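Long-range contact in thymidylate kinase (Ehrlichia chaffeensis, PDB 3LD9), which probably catalyses ATP-dependent phosphorylation of dTMP to dTDP, a step in both the de novo and salvage routes to dTTP: residues Val55-Asn66 against Met91-Ile100. Numbering follows the deposited sequence.
Sequences VLTREPGGTLLN and MRREHFVKII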
# COMPACT_ATOMS: atom_id res chain seq x y z
N VAL A 55 7.00 -14.97 -9.44
CA VAL A 55 6.06 -14.10 -8.78
C VAL A 55 4.67 -14.47 -9.29
O VAL A 55 4.39 -14.33 -10.46
CB VAL A 55 6.36 -12.62 -9.10
CG1 VAL A 55 5.29 -11.69 -8.50
CG2 VAL A 55 7.78 -12.22 -8.62
N LEU A 56 3.82 -14.98 -8.41
CA LEU A 56 2.44 -15.33 -8.79
C LEU A 56 1.56 -14.20 -8.30
O LEU A 56 1.62 -13.85 -7.14
CB LEU A 56 1.99 -16.64 -8.13
CG LEU A 56 0.54 -17.09 -8.44
CD1 LEU A 56 0.36 -17.29 -9.94
CD2 LEU A 56 0.18 -18.37 -7.68
N THR A 57 0.72 -13.67 -9.19
CA THR A 57 -0.14 -12.55 -8.86
C THR A 57 -1.47 -12.69 -9.63
O THR A 57 -1.68 -13.67 -10.33
CB THR A 57 0.62 -11.25 -9.14
OG1 THR A 57 -0.05 -10.13 -8.55
CG2 THR A 57 0.87 -11.04 -10.66
N ARG A 58 -2.37 -11.74 -9.46
CA ARG A 58 -3.67 -11.81 -10.05
C ARG A 58 -4.32 -10.42 -10.11
O ARG A 58 -3.99 -9.51 -9.34
CB ARG A 58 -4.56 -12.74 -9.20
CG ARG A 58 -4.97 -12.09 -7.88
CD ARG A 58 -5.76 -13.02 -6.99
NE ARG A 58 -6.41 -12.25 -5.92
CZ ARG A 58 -7.49 -12.64 -5.22
NH1 ARG A 58 -8.07 -13.81 -5.45
NH2 ARG A 58 -7.97 -11.84 -4.27
N GLU A 59 -5.29 -10.28 -11.00
CA GLU A 59 -6.12 -9.10 -11.06
C GLU A 59 -7.59 -9.55 -11.08
O GLU A 59 -7.88 -10.66 -11.49
CB GLU A 59 -5.82 -8.28 -12.33
CG GLU A 59 -4.37 -7.78 -12.42
CD GLU A 59 -4.19 -6.64 -13.40
OE1 GLU A 59 -3.14 -5.99 -13.31
OE2 GLU A 59 -5.06 -6.42 -14.28
N PRO A 60 -8.50 -8.68 -10.62
CA PRO A 60 -8.17 -7.43 -9.94
C PRO A 60 -7.61 -7.75 -8.55
O PRO A 60 -8.18 -8.55 -7.85
CB PRO A 60 -9.49 -6.71 -9.84
CG PRO A 60 -10.54 -7.75 -9.93
CD PRO A 60 -9.95 -8.89 -10.75
N GLY A 61 -6.46 -7.18 -8.23
CA GLY A 61 -5.75 -7.44 -6.99
C GLY A 61 -4.26 -7.18 -7.16
O GLY A 61 -3.85 -6.35 -7.98
N GLY A 62 -3.44 -7.88 -6.39
CA GLY A 62 -2.01 -7.75 -6.57
C GLY A 62 -1.29 -6.87 -5.58
O GLY A 62 -0.12 -7.07 -5.35
N THR A 63 -2.00 -5.88 -5.01
CA THR A 63 -1.47 -5.03 -3.95
C THR A 63 -2.52 -4.96 -2.84
O THR A 63 -3.68 -5.29 -3.07
CB THR A 63 -1.19 -3.60 -4.47
OG1 THR A 63 -2.44 -2.92 -4.73
CG2 THR A 63 -0.35 -3.68 -5.77
N LEU A 64 -2.11 -4.57 -1.64
CA LEU A 64 -3.06 -4.43 -0.56
C LEU A 64 -4.20 -3.47 -0.93
O LEU A 64 -5.36 -3.74 -0.66
CB LEU A 64 -2.37 -3.96 0.70
CG LEU A 64 -1.30 -4.87 1.33
CD1 LEU A 64 -0.86 -4.27 2.67
CD2 LEU A 64 -1.82 -6.33 1.51
N LEU A 65 -3.89 -2.33 -1.55
CA LEU A 65 -4.97 -1.41 -1.97
C LEU A 65 -5.92 -2.09 -2.94
O LEU A 65 -7.12 -2.03 -2.74
CB LEU A 65 -4.42 -0.13 -2.58
CG LEU A 65 -5.40 0.86 -3.20
CD1 LEU A 65 -6.42 1.37 -2.15
CD2 LEU A 65 -4.61 2.01 -3.87
N ASN A 66 -5.38 -2.75 -3.96
CA ASN A 66 -6.21 -3.37 -4.99
C ASN A 66 -7.09 -4.48 -4.43
O ASN A 66 -8.22 -4.64 -4.89
CB ASN A 66 -5.39 -3.93 -6.15
CG ASN A 66 -4.83 -2.86 -7.07
OD1 ASN A 66 -5.18 -1.69 -6.95
ND2 ASN A 66 -3.95 -3.26 -7.99
N MET A 91 -6.47 0.00 -11.05
CA MET A 91 -5.85 -1.07 -10.25
C MET A 91 -4.72 -1.73 -11.02
O MET A 91 -3.66 -2.07 -10.46
CB MET A 91 -6.92 -2.11 -9.87
CG MET A 91 -7.97 -1.55 -8.91
SD MET A 91 -9.51 -2.51 -8.77
CE MET A 91 -8.88 -3.77 -7.70
N ARG A 92 -4.94 -1.91 -12.32
CA ARG A 92 -3.93 -2.46 -13.25
C ARG A 92 -2.68 -1.58 -13.27
O ARG A 92 -1.56 -2.07 -13.17
CB ARG A 92 -4.48 -2.58 -14.66
CG ARG A 92 -3.43 -3.07 -15.67
CD ARG A 92 -4.06 -3.67 -16.91
NE ARG A 92 -4.94 -4.74 -16.48
CZ ARG A 92 -6.12 -5.04 -16.97
NH1 ARG A 92 -6.63 -4.42 -18.01
NH2 ARG A 92 -6.79 -6.02 -16.38
N ARG A 93 -2.88 -0.27 -13.31
CA ARG A 93 -1.76 0.67 -13.23
C ARG A 93 -0.97 0.47 -11.94
O ARG A 93 0.25 0.33 -11.98
CB ARG A 93 -2.22 2.13 -13.35
CG ARG A 93 -1.11 3.18 -13.30
CD ARG A 93 -0.07 2.95 -14.38
NE ARG A 93 1.03 3.89 -14.22
CZ ARG A 93 2.16 3.84 -14.93
NH1 ARG A 93 2.35 2.90 -15.83
NH2 ARG A 93 3.10 4.73 -14.75
N GLU A 94 -1.66 0.46 -10.82
CA GLU A 94 -1.01 0.21 -9.53
C GLU A 94 -0.22 -1.10 -9.52
O GLU A 94 0.95 -1.15 -9.07
CB GLU A 94 -2.05 0.17 -8.41
CG GLU A 94 -2.39 1.50 -7.74
CD GLU A 94 -1.19 2.25 -7.17
OE1 GLU A 94 -0.69 3.18 -7.86
OE2 GLU A 94 -0.74 1.90 -6.05
N HIS A 95 -0.87 -2.15 -9.99
CA HIS A 95 -0.30 -3.48 -10.00
C HIS A 95 0.91 -3.56 -10.91
O HIS A 95 1.93 -4.16 -10.58
CB HIS A 95 -1.37 -4.44 -10.46
CG HIS A 95 -1.00 -5.89 -10.36
ND1 HIS A 95 -1.52 -6.83 -11.21
CD2 HIS A 95 -0.20 -6.56 -9.50
CE1 HIS A 95 -1.08 -8.02 -10.86
NE2 HIS A 95 -0.27 -7.89 -9.83
N PHE A 96 0.79 -2.95 -12.08
CA PHE A 96 1.89 -2.97 -13.02
C PHE A 96 3.11 -2.25 -12.46
O PHE A 96 4.22 -2.78 -12.56
CB PHE A 96 1.50 -2.34 -14.34
CG PHE A 96 2.59 -2.44 -15.35
CD1 PHE A 96 2.87 -3.65 -15.94
CD2 PHE A 96 3.33 -1.35 -15.69
CE1 PHE A 96 3.89 -3.77 -16.87
CE2 PHE A 96 4.37 -1.46 -16.60
CZ PHE A 96 4.63 -2.68 -17.21
N VAL A 97 2.91 -1.06 -11.91
CA VAL A 97 4.02 -0.25 -11.45
C VAL A 97 4.66 -0.83 -10.16
O VAL A 97 5.87 -0.83 -10.02
CB VAL A 97 3.61 1.24 -11.25
CG1 VAL A 97 4.78 2.03 -10.62
CG2 VAL A 97 3.26 1.88 -12.60
N LYS A 98 3.84 -1.36 -9.25
CA LYS A 98 4.37 -1.83 -7.98
C LYS A 98 4.90 -3.26 -8.03
O LYS A 98 5.91 -3.53 -7.41
CB LYS A 98 3.33 -1.60 -6.86
CG LYS A 98 3.19 -0.04 -6.60
CD LYS A 98 2.14 0.34 -5.57
CE LYS A 98 2.25 1.83 -5.14
NZ LYS A 98 1.68 2.81 -6.12
N ILE A 99 4.27 -4.15 -8.80
CA ILE A 99 4.57 -5.57 -8.72
C ILE A 99 5.11 -6.07 -10.04
O ILE A 99 6.22 -6.57 -10.09
CB ILE A 99 3.33 -6.40 -8.37
CG1 ILE A 99 2.69 -5.90 -7.07
CG2 ILE A 99 3.68 -7.88 -8.30
CD1 ILE A 99 3.63 -5.92 -5.83
N ILE A 100 4.36 -5.94 -11.12
CA ILE A 100 4.76 -6.64 -12.34
C ILE A 100 6.08 -6.09 -12.95
O ILE A 100 7.00 -6.85 -13.26
CB ILE A 100 3.67 -6.63 -13.40
CG1 ILE A 100 2.42 -7.36 -12.88
CG2 ILE A 100 4.17 -7.25 -14.68
CD1 ILE A 100 1.10 -7.12 -13.69
O HOH W 1 -1.51 -0.30 -4.98
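H95 meets 55-66 through both ring nitrogens. H95 ND1 donates to E59 OE1 at 2.8 Å, almost in the ring plane and onto the anti lone pair of that oxygen. The bond is nearly straight (169°), although the carboxylate itself is turned well out of the ring plane. H95 NE2 and T57 OG1 share a short hydrogen bond of 2.6 Å. With CG anti to the backbone N (chi1 -173°), the imidazole reaches between these partners, and bonds at two points of its edge fix its rotation. G61 O covers one face and I100 CD1 the opposite one, each offset toward the rim.

The other carboxylate oxygen, E59 OE2, is gripped side-on by R92: R92 NE and NH2 both stand 2.8 Å from it, with carboxylate and guanidinium planes only 3° apart. N138 and T119 hold R92 NH1, consistent with a second shell that positions R92 against E59. At the N-terminal end of 91-100, N66 ND2 donates to M91 O at 2.8 Å and back to G61 O, in the loop before its helix, at 3.1 Å. T63 OG1 caps helix 64-74 by accepting from N66 N and shares a water with E94 OE2.

The strand and helix belong to the parallel-sheet P-loop kinase fold (strand order 2-3-1-4-5). R58, salt-bridged to E67, has its side chain about 7 Å from that of T35 in the probable ATP site. Segment 55-58 of edge strand 54-58, which pairs with 109-113, runs nearly antiparallel to 91-100. Helix 81-105 thus packs beside both this strand and helix 64-74, where V69 and L73 touch M91; a second subunit contacts E94 and K98.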